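Local atomic coordinates of choline dehydrogenase and related flavoproteins (Aspergillus oryzae, PDB entry 3Q9T), a protein that oxidises formate as a formate oxidase of the glucose-methanol-choline oxidoreductase family, carrying an 8-formyl-FAD cofactor at its catalytic site. Residues 7-13 with 31-37; 21-27 with 565-570. The contacts are given in a common frame with arbitrary orientation. Residues are numbered along the deposited sequence.

Interaction 1: 7-13 with 31-37; sequences FDFVIVG and VTVLIVE. With FAY ([(2R,3S,4R,5R)-5-(6-amino-9H-purin-9-yl)-3,4-dihydroxytetrahydrofuran-2-yl]methyl (2R,3S,4S)-5-(8-formyl-7-methyl-2,4-dioxo-3,4-dihydrobenzo[g]pteridin-10(2H)-yl)-2,3,4-trihydroxypentyl dihydrogen diphosphate), chain D.
Neighbouring parallel strands 9-12 and 33-36 illustrate the core of a dinucleotide-binding parallel sheet, 9-12 being its central strand. They run 4.7 Å apart at 17°, in the register Phe9-Val33, Val10-Leu34, Ile11-Ile35, Val12-Val36. The chain turns a corner at Asp8 (phi/psi -54/-49), so Phe7 belongs to another sheet.

Parallel-type backbone hydrogen bonds alternate: Phe9 N to Thr32 O (3.1 Å), Leu34 N to Phe9 O (2.8 Å), Ile11 N to Leu34 O (2.7 Å), Val36 N to Ile11 O (3.0 Å) and Gly13 N to Val36 O (2.8 Å). At the corner Asp8 N also donates to a side chain, Thr32 OG1 (2.9 Å; Thr32 chi1 p).

Apolar packing follows both faces. Phe9, Ile11, Val33 and Ile35 share the one covered by helix 16-25, with Ile11 CD1 3.8 Å from Val33 CG1; Val10, Val12, Leu34 and Val36 share the other, with Val10 CG1 3.9 Å from Leu34 CD2. Phe7 (chi1 m) receives a CH-pi contact, Leu34 CB lying 3.5 Å from its ring centroid.

At the C-terminal ends Glu37 accepts hydrogen bonds from both hydroxyls of the adenosine ribose, FAY O3B to OE1 and FAY O2B to OE2, each 2.7 Å. Gly13 CA approaches FAY O4B to 3.4 Å; its phi/psi of 107/101 and the ribose leave no room for a CB.

A glycine just after the first strand, close against the adenosine ribose, and an acidic residue just after the second, hydrogen-bonded to its hydroxyls, are characteristic of the FAD-binding Rossmann-type beta-alpha-beta unit.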
loop_
_atom_site.group_PDB
_atom_site.type_symbol
_atom_site.label_atom_id
_atom_site.label_comp_id
_atom_site.label_asym_id
_atom_site.label_seq_id
_atom_site.Cartn_x
_atom_site.Cartn_y
_atom_site.Cartn_z
ATOM N N PHE A 7 -16.328 -9.145 40.396
ATOM C CA PHE A 7 -17.069 -10.248 39.813
ATOM C C PHE A 7 -16.175 -11.460 39.937
ATOM O O PHE A 7 -14.956 -11.304 39.972
ATOM C CB PHE A 7 -17.380 -9.975 38.341
ATOM C CG PHE A 7 -18.174 -8.718 38.109
ATOM C CD1 PHE A 7 -19.541 -8.777 37.895
ATOM C CD2 PHE A 7 -17.550 -7.479 38.092
ATOM C CE1 PHE A 7 -20.287 -7.612 37.679
ATOM C CE2 PHE A 7 -18.284 -6.316 37.878
ATOM C CZ PHE A 7 -19.657 -6.387 37.671
ATOM N N ASP A 8 -16.762 -12.656 40.020
ATOM C CA ASP A 8 -15.970 -13.890 39.988
ATOM C C ASP A 8 -15.064 -13.947 38.758
ATOM O O ASP A 8 -13.863 -14.251 38.864
ATOM C CB ASP A 8 -16.870 -15.132 40.006
ATOM C CG ASP A 8 -17.290 -15.541 41.417
ATOM O OD1 ASP A 8 -16.837 -14.910 42.390
ATOM O OD2 ASP A 8 -18.063 -16.513 41.548
ATOM N N PHE A 9 -15.641 -13.673 37.592
ATOM C CA PHE A 9 -14.883 -13.737 36.342
ATOM C C PHE A 9 -15.119 -12.512 35.491
ATOM O O PHE A 9 -16.268 -12.085 35.291
ATOM C CB PHE A 9 -15.239 -14.984 35.534
ATOM C CG PHE A 9 -14.884 -16.262 36.222
ATOM C CD1 PHE A 9 -13.563 -16.662 36.321
ATOM C CD2 PHE A 9 -15.871 -17.064 36.774
ATOM C CE1 PHE A 9 -13.238 -17.839 36.950
ATOM C CE2 PHE A 9 -15.552 -18.248 37.415
ATOM C CZ PHE A 9 -14.237 -18.636 37.510
ATOM N N VAL A 10 -14.025 -11.954 34.980
ATOM C CA VAL A 10 -14.116 -10.825 34.055
ATOM C C VAL A 10 -13.645 -11.280 32.680
ATOM O O VAL A 10 -12.535 -11.779 32.544
ATOM C CB VAL A 10 -13.265 -9.638 34.533
ATOM C CG1 VAL A 10 -13.237 -8.545 33.492
ATOM C CG2 VAL A 10 -13.791 -9.097 35.883
ATOM N N ILE A 11 -14.501 -11.147 31.671
ATOM C CA ILE A 11 -14.063 -11.368 30.290
ATOM C C ILE A 11 -13.798 -10.018 29.610
ATOM O O ILE A 11 -14.669 -9.140 29.564
ATOM C CB ILE A 11 -15.065 -12.190 29.460
ATOM C CG1 ILE A 11 -15.021 -13.679 29.839
ATOM C CG2 ILE A 11 -14.762 -12.056 27.957
ATOM C CD1 ILE A 11 -15.573 -13.983 31.190
ATOM N N VAL A 12 -12.581 -9.857 29.108
ATOM C CA VAL A 12 -12.165 -8.611 28.465
ATOM C C VAL A 12 -12.251 -8.777 26.964
ATOM O O VAL A 12 -11.362 -9.376 26.350
ATOM C CB VAL A 12 -10.722 -8.247 28.856
ATOM C CG1 VAL A 12 -10.297 -6.937 28.212
ATOM C CG2 VAL A 12 -10.614 -8.143 30.372
ATOM N N GLY A 13 -13.328 -8.245 26.381
ATOM C CA GLY A 13 -13.609 -8.430 24.973
ATOM C C GLY A 13 -14.768 -9.398 24.791
ATOM O O GLY A 13 -14.587 -10.598 24.913
ATOM N N VAL A 31 -22.640 -17.823 39.786
ATOM C CA VAL A 31 -21.334 -17.260 39.479
ATOM C C VAL A 31 -21.528 -15.901 38.805
ATOM O O VAL A 31 -22.300 -15.783 37.861
ATOM C CB VAL A 31 -20.507 -18.234 38.615
ATOM C CG1 VAL A 31 -19.255 -17.562 38.106
ATOM C CG2 VAL A 31 -20.173 -19.504 39.424
ATOM N N THR A 32 -20.869 -14.867 39.316
ATOM C CA THR A 32 -20.971 -13.540 38.696
ATOM C C THR A 32 -19.938 -13.354 37.599
ATOM O O THR A 32 -18.746 -13.579 37.812
ATOM C CB THR A 32 -20.776 -12.399 39.704
ATOM O OG1 THR A 32 -19.635 -12.685 40.530
ATOM C CG2 THR A 32 -22.019 -12.218 40.563
ATOM N N VAL A 33 -20.400 -12.915 36.436
ATOM C CA VAL A 33 -19.531 -12.728 35.281
ATOM C C VAL A 33 -19.710 -11.319 34.719
ATOM O O VAL A 33 -20.849 -10.848 34.497
ATOM C CB VAL A 33 -19.851 -13.771 34.160
ATOM C CG1 VAL A 33 -18.851 -13.677 32.991
ATOM C CG2 VAL A 33 -19.883 -15.187 34.720
ATOM N N LEU A 34 -18.588 -10.643 34.491
ATOM C CA LEU A 34 -18.607 -9.347 33.814
ATOM C C LEU A 34 -18.007 -9.484 32.423
ATOM O O LEU A 34 -16.982 -10.134 32.260
ATOM C CB LEU A 34 -17.811 -8.298 34.601
ATOM C CG LEU A 34 -17.429 -7.019 33.833
ATOM C CD1 LEU A 34 -18.637 -6.097 33.663
ATOM C CD2 LEU A 34 -16.298 -6.288 34.536
ATOM N N ILE A 35 -18.653 -8.876 31.426
ATOM C CA ILE A 35 -18.056 -8.710 30.104
ATOM C C ILE A 35 -17.855 -7.229 29.739
ATOM O O ILE A 35 -18.816 -6.480 29.643
ATOM C CB ILE A 35 -18.922 -9.348 28.994
ATOM C CG1 ILE A 35 -19.258 -10.798 29.344
ATOM C CG2 ILE A 35 -18.195 -9.270 27.653
ATOM C CD1 ILE A 35 -20.367 -11.392 28.494
ATOM N N VAL A 36 -16.608 -6.819 29.526
ATOM C CA VAL A 36 -16.329 -5.499 28.950
ATOM C C VAL A 36 -16.076 -5.617 27.448
ATOM O O VAL A 36 -15.466 -6.576 26.980
ATOM C CB VAL A 36 -15.156 -4.758 29.652
ATOM C CG1 VAL A 36 -15.506 -4.453 31.110
ATOM C CG2 VAL A 36 -13.861 -5.539 29.553
ATOM N N GLU A 37 -16.574 -4.637 26.701
ATOM C CA GLU A 37 -16.627 -4.695 25.246
ATOM C C GLU A 37 -16.647 -3.276 24.704
ATOM O O GLU A 37 -17.422 -2.444 25.182
ATOM C CB GLU A 37 -17.900 -5.408 24.797
ATOM C CG GLU A 37 -18.215 -5.266 23.332
ATOM C CD GLU A 37 -17.066 -5.718 22.443
ATOM O OE1 GLU A 37 -16.415 -6.728 22.771
ATOM O OE2 GLU A 37 -16.804 -5.051 21.427
HETATM P P FAY D . -12.001 -13.894 18.414
HETATM N N1 FAY D . -14.151 -17.536 10.090
HETATM C C2 FAY D . -14.980 -18.577 9.675
HETATM O O2 FAY D . -14.958 -19.652 10.262
HETATM N N3 FAY D . -16.125 -18.290 8.962
HETATM C C4 FAY D . -16.152 -17.154 8.191
HETATM O O4 FAY D . -16.709 -17.228 7.080
HETATM N N5 FAY D . -15.332 -14.939 7.848
HETATM C C6 FAY D . -14.981 -12.617 7.791
HETATM C C7 FAY D . -14.500 -11.446 8.350
HETATM C C8 FAY D . -13.776 -11.502 9.546
HETATM O O8 FAY D . -12.991 -10.227 11.348
HETATM C C9 FAY D . -13.656 -12.723 10.223
HETATM P PA FAY D . -13.134 -11.320 18.099
HETATM C "C1'" FAY D . -13.089 -15.282 11.554
HETATM C C10 FAY D . -14.285 -16.286 9.534
HETATM N N10 FAY D . -13.768 -15.163 10.188
HETATM N N1A FAY D . -11.369 -2.596 24.452
HETATM O O1A FAY D . -12.772 -10.198 17.184
HETATM C C1B FAY D . -13.286 -6.529 21.549
HETATM O O1P FAY D . -12.817 -14.239 19.637
HETATM C "C2'" FAY D . -14.116 -15.301 12.709
HETATM O "O2'" FAY D . -15.044 -14.307 12.458
HETATM C C2A FAY D . -12.593 -3.225 24.586
HETATM O O2A FAY D . -14.338 -12.098 17.664
HETATM C C2B FAY D . -13.733 -6.468 20.099
HETATM O O2B FAY D . -14.667 -5.434 19.846
HETATM O O2P FAY D . -10.582 -14.419 18.539
HETATM C "C3'" FAY D . -13.690 -15.230 14.213
HETATM O "O3'" FAY D . -14.519 -14.427 15.050
HETATM N N3A FAY D . -12.952 -4.253 23.730
HETATM C C3B FAY D . -14.366 -7.831 19.926
HETATM O O3B FAY D . -15.682 -7.780 20.418
HETATM O O3P FAY D . -11.883 -12.293 18.271
HETATM C "C4'" FAY D . -12.264 -14.812 14.467
HETATM O "O4'" FAY D . -11.464 -15.631 13.618
HETATM C C4A FAY D . -12.091 -4.648 22.757
HETATM C C4B FAY D . -13.580 -8.714 20.864
HETATM O O4B FAY D . -12.854 -7.855 21.726
HETATM C C4X FAY D . -15.213 -16.148 8.485
HETATM C "C5'" FAY D . -11.895 -14.983 15.961
HETATM O "O5'" FAY D . -12.679 -14.384 17.004
HETATM C C5A FAY D . -10.851 -4.032 22.613
HETATM C C5B FAY D . -12.652 -9.640 20.103
HETATM O O5B FAY D . -13.428 -10.683 19.567
HETATM C C5X FAY D . -14.665 -13.847 8.359
HETATM C C6A FAY D . -10.485 -2.991 23.464
HETATM N N6A FAY D . -9.335 -2.333 23.263
HETATM N N7A FAY D . -10.211 -4.623 21.583
HETATM C C7M FAY D . -14.613 -10.174 7.545
HETATM C C8A FAY D . -10.995 -5.598 21.077
HETATM C C8M FAY D . -13.618 -10.245 10.312
HETATM C C9A FAY D . -14.052 -13.915 9.621
HETATM N N9A FAY D . -12.159 -5.618 21.788
#

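Interaction 2: 21-27 with 565-570; sequences VAGRLAE and CADMIK
Lys570, Leu25 and Ala566 carry most of this contact between helices 16-25 and 555-572, whose segments 21-25 and 565-570 pass 9.2 Å apart at a signed angle of -40°. Both are regular alpha-helix, with Leu25 N hydrogen-bonded to Val21 O and Lys570 N to Ala566 O.

Ala566 lies at the closest approach. Its CB points at the partner helix and meets Arg24 CB at 3.5 Å, and its CA lies 5.1 Å from Val21 CA, the closest pair of CA atoms. A small side chain here is consistent with that short separation, while Val21 CG2 rests 3.9 Å from Cys565 CB.

Leu25 (chi1 m, chi2 t) leans its CD2 across the gap, 3.7 Å from Ile569 CG2 and 4.0 Å from Lys570 CG, extending the apolar seam toward the sheet, where Leu25 and Ile569 both touch Phe9.

Lys570 closes the outer end. Fully extended beyond chi1 (m, then t, t, t), it brings NZ 2.9 Å from Glu27 OE1 in a salt bridge and 3.0 Å from Arg24 O in a weak hydrogen bond. Glu27 OE2 is in turn held by Arg24 NH1 at 2.7 Å, and Arg24 NE pairs with Glu563, so the charges form a network.

Small-residue and aliphatic packing roofed by ion pairs here joins the first helix of the Rossmann-type FAD-binding fold to the C-terminal helix, both packed against its parallel sheet.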
loop_
_atom_site.group_PDB
_atom_site.type_symbol
_atom_site.label_atom_id
_atom_site.label_comp_id
_atom_site.label_asym_id
_atom_site.label_seq_id
_atom_site.Cartn_x
_atom_site.Cartn_y
_atom_site.Cartn_z
ATOM N N VAL A 21 -16.794 -18.239 26.537
ATOM C CA VAL A 21 -16.272 -18.480 27.876
ATOM C C VAL A 21 -17.250 -17.917 28.906
ATOM O O VAL A 21 -17.636 -18.602 29.872
ATOM C CB VAL A 21 -14.854 -17.879 28.075
ATOM C CG1 VAL A 21 -14.442 -17.919 29.556
ATOM C CG2 VAL A 21 -13.831 -18.618 27.210
ATOM N N ALA A 22 -17.686 -16.683 28.673
ATOM C CA ALA A 22 -18.590 -16.019 29.611
ATOM C C ALA A 22 -19.899 -16.777 29.825
ATOM O O ALA A 22 -20.363 -16.886 30.951
ATOM C CB ALA A 22 -18.880 -14.601 29.170
ATOM N N GLY A 23 -20.497 -17.267 28.742
ATOM C CA GLY A 23 -21.796 -17.913 28.815
ATOM C C GLY A 23 -21.706 -19.251 29.523
ATOM O O GLY A 23 -22.607 -19.645 30.250
ATOM N N ARG A 24 -20.592 -19.940 29.321
ATOM C CA ARG A 24 -20.385 -21.241 29.933
ATOM C C ARG A 24 -20.124 -21.095 31.425
ATOM O O ARG A 24 -20.672 -21.845 32.243
ATOM C CB ARG A 24 -19.232 -21.974 29.254
ATOM C CG ARG A 24 -19.549 -22.407 27.826
ATOM C CD ARG A 24 -20.763 -23.334 27.761
ATOM N NE ARG A 24 -20.893 -23.931 26.431
ATOM C CZ ARG A 24 -21.977 -24.558 25.975
ATOM N NH1 ARG A 24 -23.046 -24.703 26.748
ATOM N NH2 ARG A 24 -21.980 -25.055 24.743
ATOM N N LEU A 25 -19.303 -20.115 31.786
ATOM C CA LEU A 25 -19.018 -19.883 33.192
ATOM C C LEU A 25 -20.293 -19.473 33.933
ATOM O O LEU A 25 -20.473 -19.818 35.105
ATOM C CB LEU A 25 -17.899 -18.855 33.374
ATOM C CG LEU A 25 -16.492 -19.366 33.047
ATOM C CD1 LEU A 25 -15.468 -18.285 33.293
ATOM C CD2 LEU A 25 -16.153 -20.604 33.863
ATOM N N ALA A 26 -21.186 -18.781 33.228
ATOM C CA ALA A 26 -22.460 -18.342 33.792
ATOM C C ALA A 26 -23.494 -19.466 33.973
ATOM O O ALA A 26 -24.556 -19.235 34.548
ATOM C CB ALA A 26 -23.058 -17.216 32.934
ATOM N N GLU A 27 -23.209 -20.667 33.474
ATOM C CA GLU A 27 -24.184 -21.758 33.598
ATOM C C GLU A 27 -24.485 -22.133 35.061
ATOM O O GLU A 27 -25.545 -22.688 35.360
ATOM C CB GLU A 27 -23.770 -22.980 32.775
ATOM C CG GLU A 27 -24.052 -22.835 31.289
ATOM C CD GLU A 27 -23.308 -23.866 30.441
ATOM O OE1 GLU A 27 -22.334 -24.459 30.944
ATOM O OE2 GLU A 27 -23.679 -24.066 29.263
ATOM N N CYS A 565 -11.476 -23.625 27.118
ATOM C CA CYS A 565 -11.057 -22.705 28.163
ATOM C C CYS A 565 -12.009 -22.729 29.352
ATOM O O CYS A 565 -11.578 -22.833 30.497
ATOM C CB CYS A 565 -10.968 -21.272 27.635
ATOM S SG CYS A 565 -10.336 -20.135 28.884
ATOM N N ALA A 566 -13.301 -22.606 29.070
ATOM C CA ALA A 566 -14.327 -22.627 30.106
ATOM C C ALA A 566 -14.292 -23.952 30.898
ATOM O O ALA A 566 -14.311 -23.954 32.132
ATOM C CB ALA A 566 -15.715 -22.387 29.480
ATOM N N ASP A 567 -14.218 -25.072 30.186
ATOM C CA ASP A 567 -14.086 -26.369 30.843
ATOM C C ASP A 567 -12.899 -26.382 31.802
ATOM O O ASP A 567 -13.049 -26.764 32.960
ATOM C CB ASP A 567 -13.964 -27.512 29.828
ATOM C CG ASP A 567 -15.288 -28.253 29.609
ATOM O OD1 ASP A 567 -16.339 -27.734 30.054
ATOM O OD2 ASP A 567 -15.275 -29.343 28.973
ATOM N N MET A 568 -11.729 -25.944 31.331
ATOM C CA MET A 568 -10.514 -25.945 32.163
ATOM C C MET A 568 -10.617 -25.021 33.389
ATOM O O MET A 568 -10.088 -25.344 34.459
ATOM C CB MET A 568 -9.276 -25.629 31.325
ATOM C CG MET A 568 -9.039 -26.636 30.172
ATOM S SD MET A 568 -7.430 -26.450 29.365
ATOM C CE MET A 568 -7.646 -24.822 28.628
ATOM N N ILE A 569 -11.308 -23.889 33.241
ATOM C CA ILE A 569 -11.537 -22.989 34.373
ATOM C C ILE A 569 -12.471 -23.653 35.399
ATOM O O ILE A 569 -12.234 -23.590 36.604
ATOM C CB ILE A 569 -12.103 -21.627 33.923
ATOM C CG1 ILE A 569 -11.022 -20.816 33.204
ATOM C CG2 ILE A 569 -12.630 -20.816 35.115
ATOM C CD1 ILE A 569 -11.554 -19.560 32.554
ATOM N N LYS A 570 -13.520 -24.307 34.916
ATOM C CA LYS A 570 -14.465 -24.980 35.805
ATOM C C LYS A 570 -13.788 -26.091 36.589
ATOM O O LYS A 570 -14.087 -26.290 37.763
ATOM C CB LYS A 570 -15.649 -25.549 35.034
ATOM C CG LYS A 570 -16.605 -24.495 34.491
ATOM C CD LYS A 570 -17.846 -25.147 33.874
ATOM C CE LYS A 570 -18.712 -24.116 33.167
ATOM N NZ LYS A 570 -19.876 -24.746 32.483
#

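How the interactions relate
From the N terminus, strand 9-12 leads through the glycine-rich turn into helix 16-25 and back to strand 33-36; interaction 1 closes this short loop, leaving just 17 residues between its segments. Interaction 2 starts inside that loop and spans 537 residues to helix 555-572, so the two contacts cross along the chain instead of nesting. Their centres are 11 Å apart and they touch: Phe9 CE1 meets Ile569 CG2 at 3.5 Å, and Ile35 CD1 meets Ala22 CB at 3.6 Å. The principle exemplified is that a local beta-alpha-beta unit can recruit the far end of the chain, uniting N- and C-terminal parts in one FAD-binding domain.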